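Local structure of putative uncharacterized protein lp_3323 (Lactobacillus plantarum, 3DC7) at the interface of chains A and B. The protein is of unknown function but probably acts as a serine hydrolase of the GDSL-like lipase/acylhydrolase family, cleaving ester bonds. Sequence-based numbering; all coordinates share one arbitrary frame. Chains: chain A/B, Putative uncharacterized protein lp_3323.

Contact 1: the interface of chains A and B. Residues chain A 124-125, 128-129; chain B 192-193, 196-197.
The C-terminal end of helix 112-126 and the loop after it, A:Gln124 to A:Thr129, meet helix 191-197 of chain B, which offers B:Ala192, B:Gln193, B:Ile196 and B:Tyr197 from successive turns. A polar bond anchors the middle of the patch. The side-chain amide nitrogen NE2 of B:Gln193 donates to the main-chain oxygen O of A:Pro128 at 2.9 Å, nearly straight (170° at the hydrogen) and in the carbonyl plane, on a lone pair. The acceptor also lies close to the glutamine's amide plane. An extended chain beyond CG (chi2 -175°) carries the amide out to the loop, and on the way B:Gln193 CG packs at 3.6 Å against A:Pro128 CB. A:Gln124 brings a second amide to the same group: its OE1 is 3.3 Å from B:Gln193 NE2 and its NE2 equally 3.3 Å from B:Gln193 OE1, but the two amide planes are turned 68° apart, and the meeting reads as a polar contact without a clear bond. An alanine in place of B:Gln193 would probably leave the carbonyl of A:Pro128 without its donor and open a gap beside the proline ring.

Around this bond the packing is mostly by carbon groups, some of them against oxygens. The methyl CG2 of A:Thr129 points across to B:Ile196, meeting the tip CD1 at 3.5 Å with the side chains at about a right angle. That same CD1 also reaches A:Pro128 CG at 3.9 Å. The phenol oxygen OH of B:Tyr197 ends 3.4 Å from A:Thr129 CB, while B:Ile196 CG2 sits over the centre of the tyrosine ring and should steady it. At the other end, B:Ala192 CB presses against the carbonyl O of A:Thr125 at 3.3 Å. As a worked example of a loop docked on a helix face, the site joins two copies of the protein in the crystal and may support their association.

Contact 2: the interface of chains A and B. Residues chain A 170, 174-176, 223; chain B 182-185.
A:Gly174 and B:Gly185 touch main chain to main chain, where the loop following helix 159-173 of chain A meets the short helix 180-183 of chain B and the turn after it. This is the tight side of the patch. The amide N of B:Gly185 donates to the carbonyl O of A:Gly174 at 2.7 Å; the bond is bent, 137° at the hydrogen. Both glycines take a left-handed backbone conformation, and the missing side chains may allow the backbones to approach this closely. The carbonyl O of B:Arg182 also crowds the same oxygen, at 3.1 Å; two acceptors so near each other attract nothing, and the closeness is best treated as doubtful. B:Arg182 takes part through its backbone, while its long side chain runs away from the glycine bond.

Beside the glycines, A:Pro176 lies across the side chain of B:Asp183. The carboxylate oxygen OD1 stands 3.5 Å from A:Pro176 CA, and the proline's CG comes to 3.7 Å from the main-chain O of B:Asp183.

Farther out, at the end of helix 206-223, the contact becomes looser, with the backbones joined through a water. With CG beside its backbone N (chi1 -80°), A:His223 turns an edge of its imidazole to the carboxylate: B:Asp183 CG lies in the ring plane, OD1 is 3.6 Å from CD2, and the ring and carboxylate planes are 60° apart. No direct bond is seen between the two side chains. Their backbones are instead linked by water 1, which is 2.8 Å from B:Asp183 O and 3.1 Å from A:His223 O. The patch thus pairs a firm glycine-to-glycine join with a water-bridged edge; it links the two chains in the crystal, and the structure alone does not show whether they associate in solution.

Contact 1: the interface of chains A and B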
ATOM      1  N   GLN A 124     -14.227   4.024 -16.660  1.00 26.09           N
ATOM      2  CA  GLN A 124     -14.544   5.214 -15.877  1.00 27.20           C
ATOM      3  C   GLN A 124     -15.549   6.093 -16.606  1.00 28.08           C
ATOM      4  O   GLN A 124     -16.335   6.791 -15.973  1.00 28.33           O
ATOM      5  CB  GLN A 124     -13.282   6.030 -15.562  1.00 27.23           C
ATOM      6  CG  GLN A 124     -12.267   5.369 -14.632  1.00 27.69           C
ATOM      7  CD  GLN A 124     -12.814   5.092 -13.232  1.00 29.41           C
ATOM      8  OE1 GLN A 124     -13.825   4.411 -13.079  1.00 29.73           O
ATOM      9  NE2 GLN A 124     -12.132   5.605 -12.206  1.00 27.33           N
ATOM     10  N   THR A 125     -15.511   6.043 -17.942  1.00 28.60           N
ATOM     11  CA  THR A 125     -16.431   6.781 -18.788  1.00 28.65           C
ATOM     12  C   THR A 125     -17.805   6.151 -18.723  1.00 28.57           C
ATOM     13  O   THR A 125     -18.793   6.857 -18.538  1.00 28.57           O
ATOM     14  CB  THR A 125     -15.935   6.826 -20.236  1.00 28.71           C
ATOM     15  OG1 THR A 125     -14.642   7.443 -20.260  1.00 30.08           O
ATOM     16  CG2 THR A 125     -16.881   7.616 -21.121  1.00 28.61           C
ATOM     17  N   PRO A 128     -19.219   5.332 -14.329  1.00 26.96           N
ATOM     18  CA  PRO A 128     -18.560   6.317 -13.449  1.00 26.72           C
ATOM     19  C   PRO A 128     -18.827   6.130 -11.947  1.00 27.20           C
ATOM     20  O   PRO A 128     -17.952   6.436 -11.132  1.00 27.21           O
ATOM     21  CB  PRO A 128     -19.103   7.659 -13.945  1.00 26.28           C
ATOM     22  CG  PRO A 128     -20.382   7.325 -14.676  1.00 26.59           C
ATOM     23  CD  PRO A 128     -20.166   5.973 -15.271  1.00 26.40           C
ATOM     24  N   THR A 129     -20.000   5.614 -11.586  1.00 27.01           N
ATOM     25  CA  THR A 129     -20.328   5.429 -10.179  1.00 27.57           C
ATOM     26  C   THR A 129     -20.133   3.985  -9.679  1.00 27.53           C
ATOM     27  O   THR A 129     -20.352   3.704  -8.513  1.00 28.14           O
ATOM     28  CB  THR A 129     -21.766   5.920  -9.862  1.00 28.20           C
ATOM     29  OG1 THR A 129     -22.727   5.033 -10.449  1.00 29.19           O
ATOM     30  CG2 THR A 129     -21.994   7.338 -10.389  1.00 27.36           C
TER
ATOM     31  N   ALA B 192     -17.373  12.129 -17.380  1.00 30.18           N
ATOM     32  CA  ALA B 192     -18.457  11.363 -16.768  1.00 29.85           C
ATOM     33  C   ALA B 192     -18.359  11.372 -15.235  1.00 29.98           C
ATOM     34  O   ALA B 192     -19.387  11.426 -14.546  1.00 29.71           O
ATOM     35  CB  ALA B 192     -18.454   9.937 -17.289  1.00 29.69           C
ATOM     36  N   GLN B 193     -17.134  11.331 -14.706  1.00 29.72           N
ATOM     37  CA  GLN B 193     -16.942  11.335 -13.247  1.00 29.62           C
ATOM     38  C   GLN B 193     -16.866  12.732 -12.692  1.00 29.51           C
ATOM     39  O   GLN B 193     -17.297  12.965 -11.567  1.00 30.14           O
ATOM     40  CB  GLN B 193     -15.725  10.503 -12.810  1.00 29.09           C
ATOM     41  CG  GLN B 193     -16.000   9.000 -12.847  1.00 29.00           C
ATOM     42  CD  GLN B 193     -14.861   8.150 -12.318  1.00 27.50           C
ATOM     43  OE1 GLN B 193     -13.692   8.491 -12.458  1.00 25.06           O
ATOM     44  NE2 GLN B 193     -15.206   7.026 -11.711  1.00 28.64           N
ATOM     45  N   ILE B 196     -20.414  14.164 -12.085  1.00 30.93           N
ATOM     46  CA  ILE B 196     -21.126  13.558 -10.952  1.00 30.97           C
ATOM     47  C   ILE B 196     -20.538  13.949  -9.586  1.00 30.65           C
ATOM     48  O   ILE B 196     -21.277  14.199  -8.622  1.00 30.02           O
ATOM     49  CB  ILE B 196     -21.159  12.009 -11.095  1.00 31.11           C
ATOM     50  CG1 ILE B 196     -21.928  11.624 -12.371  1.00 31.47           C
ATOM     51  CG2 ILE B 196     -21.751  11.339  -9.838  1.00 31.15           C
ATOM     52  CD1 ILE B 196     -22.144  10.135 -12.558  1.00 31.00           C
ATOM     53  N   TYR B 197     -19.213  14.000  -9.512  1.00 30.41           N
ATOM     54  CA  TYR B 197     -18.527  14.114  -8.226  1.00 30.80           C
ATOM     55  C   TYR B 197     -17.834  15.442  -7.944  1.00 31.05           C
ATOM     56  O   TYR B 197     -17.377  15.683  -6.822  1.00 31.40           O
ATOM     57  CB  TYR B 197     -17.532  12.963  -8.074  1.00 30.86           C
ATOM     58  CG  TYR B 197     -18.203  11.613  -7.969  1.00 30.16           C
ATOM     59  CD1 TYR B 197     -18.925  11.267  -6.831  1.00 30.27           C
ATOM     60  CD2 TYR B 197     -18.110  10.683  -9.002  1.00 30.47           C
ATOM     61  CE1 TYR B 197     -19.541  10.034  -6.718  1.00 31.20           C
ATOM     62  CE2 TYR B 197     -18.717   9.434  -8.900  1.00 31.53           C
ATOM     63  CZ  TYR B 197     -19.435   9.120  -7.756  1.00 31.79           C
ATOM     64  OH  TYR B 197     -20.050   7.896  -7.631  1.00 33.05           O
TER

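Contact 2: the interface of chains A and B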
ATOM      1  N   THR A 170      -3.321   2.177 -12.985  1.00 23.92           N
ATOM      2  CA  THR A 170      -4.534   2.212 -12.145  1.00 23.85           C
ATOM      3  C   THR A 170      -4.582   3.463 -11.273  1.00 24.46           C
ATOM      4  O   THR A 170      -5.654   4.033 -11.077  1.00 24.42           O
ATOM      5  CB  THR A 170      -4.738   0.964 -11.281  1.00 23.20           C
ATOM      6  OG1 THR A 170      -3.573   0.718 -10.493  1.00 24.10           O
ATOM      7  CG2 THR A 170      -5.014  -0.230 -12.141  1.00 22.04           C
ATOM      8  N   GLY A 174      -7.555   6.375 -10.493  1.00 26.00           N
ATOM      9  CA  GLY A 174      -8.105   6.242  -9.152  1.00 25.07           C
ATOM     10  C   GLY A 174      -8.629   4.863  -8.822  1.00 24.66           C
ATOM     11  O   GLY A 174      -9.341   4.691  -7.831  1.00 24.73           O
ATOM     12  N   VAL A 175      -8.266   3.876  -9.639  1.00 23.74           N
ATOM     13  CA  VAL A 175      -8.784   2.526  -9.484  1.00 23.55           C
ATOM     14  C   VAL A 175      -7.944   1.704  -8.511  1.00 23.28           C
ATOM     15  O   VAL A 175      -6.781   1.448  -8.784  1.00 22.84           O
ATOM     16  CB  VAL A 175      -8.854   1.773 -10.852  1.00 23.61           C
ATOM     17  CG1 VAL A 175      -9.320   0.327 -10.638  1.00 22.98           C
ATOM     18  CG2 VAL A 175      -9.771   2.499 -11.798  1.00 22.74           C
ATOM     19  N   PRO A 176      -8.546   1.254  -7.392  1.00 23.41           N
ATOM     20  CA  PRO A 176      -7.801   0.425  -6.439  1.00 23.34           C
ATOM     21  C   PRO A 176      -7.142  -0.787  -7.102  1.00 23.10           C
ATOM     22  O   PRO A 176      -7.660  -1.340  -8.085  1.00 23.38           O
ATOM     23  CB  PRO A 176      -8.871  -0.016  -5.443  1.00 23.63           C
ATOM     24  CG  PRO A 176      -9.890   1.098  -5.488  1.00 23.96           C
ATOM     25  CD  PRO A 176      -9.936   1.474  -6.956  1.00 23.15           C
ATOM     26  N   HIS A 223     -11.328  -1.307   1.626  1.00 36.03           N
ATOM     27  CA  HIS A 223     -11.283  -0.252   0.618  1.00 37.15           C
ATOM     28  C   HIS A 223     -12.639   0.321   0.226  1.00 38.12           C
ATOM     29  O   HIS A 223     -12.694   1.427  -0.321  1.00 38.18           O
ATOM     30  CB  HIS A 223     -10.507  -0.719  -0.623  1.00 37.17           C
ATOM     31  CG  HIS A 223      -9.023  -0.641  -0.460  1.00 37.36           C
ATOM     32  ND1 HIS A 223      -8.310  -1.527   0.324  1.00 37.61           N
ATOM     33  CD2 HIS A 223      -8.116   0.230  -0.960  1.00 37.20           C
ATOM     34  CE1 HIS A 223      -7.031  -1.200   0.304  1.00 37.08           C
ATOM     35  NE2 HIS A 223      -6.885  -0.142  -0.471  1.00 37.54           N
TER
ATOM     36  N   ARG B 182      -4.860   7.693  -6.001  1.00 28.80           N
ATOM     37  CA  ARG B 182      -4.751   6.273  -6.340  1.00 30.50           C
ATOM     38  C   ARG B 182      -6.029   5.478  -6.127  1.00 30.48           C
ATOM     39  O   ARG B 182      -6.385   4.644  -6.945  1.00 30.82           O
ATOM     40  CB  ARG B 182      -3.676   5.616  -5.471  1.00 30.98           C
ATOM     41  CG  ARG B 182      -2.263   5.880  -5.907  1.00 34.86           C
ATOM     42  CD  ARG B 182      -1.255   5.170  -5.004  1.00 41.16           C
ATOM     43  NE  ARG B 182       0.107   5.487  -5.435  1.00 45.56           N
ATOM     44  CZ  ARG B 182       0.765   4.848  -6.404  1.00 47.04           C
ATOM     45  NH1 ARG B 182       0.205   3.827  -7.050  1.00 47.11           N
ATOM     46  NH2 ARG B 182       1.997   5.231  -6.722  1.00 48.10           N
ATOM     47  N   ASP B 183      -6.710   5.748  -5.020  1.00 31.02           N
ATOM     48  CA  ASP B 183      -7.618   4.788  -4.401  1.00 31.54           C
ATOM     49  C   ASP B 183      -9.079   5.213  -4.280  1.00 31.25           C
ATOM     50  O   ASP B 183      -9.905   4.416  -3.811  1.00 30.62           O
ATOM     51  CB  ASP B 183      -7.111   4.466  -2.988  1.00 32.63           C
ATOM     52  CG  ASP B 183      -6.286   3.180  -2.923  1.00 35.83           C
ATOM     53  OD1 ASP B 183      -6.659   2.185  -3.594  1.00 39.72           O
ATOM     54  OD2 ASP B 183      -5.277   3.159  -2.174  1.00 37.87           O
ATOM     55  N   ALA B 184      -9.394   6.450  -4.678  1.00 30.75           N
ATOM     56  CA  ALA B 184     -10.737   7.022  -4.487  1.00 30.46           C
ATOM     57  C   ALA B 184     -11.829   6.395  -5.339  1.00 30.54           C
ATOM     58  O   ALA B 184     -13.015   6.574  -5.058  1.00 30.36           O
ATOM     59  CB  ALA B 184     -10.719   8.516  -4.722  1.00 30.37           C
ATOM     60  N   GLY B 185     -11.434   5.688  -6.387  1.00 30.94           N
ATOM     61  CA  GLY B 185     -12.382   5.111  -7.324  1.00 31.82           C
ATOM     62  C   GLY B 185     -12.775   6.068  -8.432  1.00 32.36           C
ATOM     63  O   GLY B 185     -13.655   5.763  -9.230  1.00 32.35           O
TER
HETATM   64  O   HOH W   1     -10.245   2.745  -1.637  1.00 39.40           O

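Contacts 1 and 2 lie about 13 Å apart, centre to centre, as neighbouring parts of one interface, and they share no residue. On chain B the helix of contact 2, 180-183, is followed in sequence by that of contact 1, 191-197, so one stretch of chain supplies both. Chain A answers with the ends of separate elements: helix 112-126 at contact 1, helices 159-173 and 206-223 at contact 2. The interface is not an exact two-fold, and in these two patches the copies present different residues. In an assembly deposited with three copies, such pairing could be biological or a consequence of crystal packing.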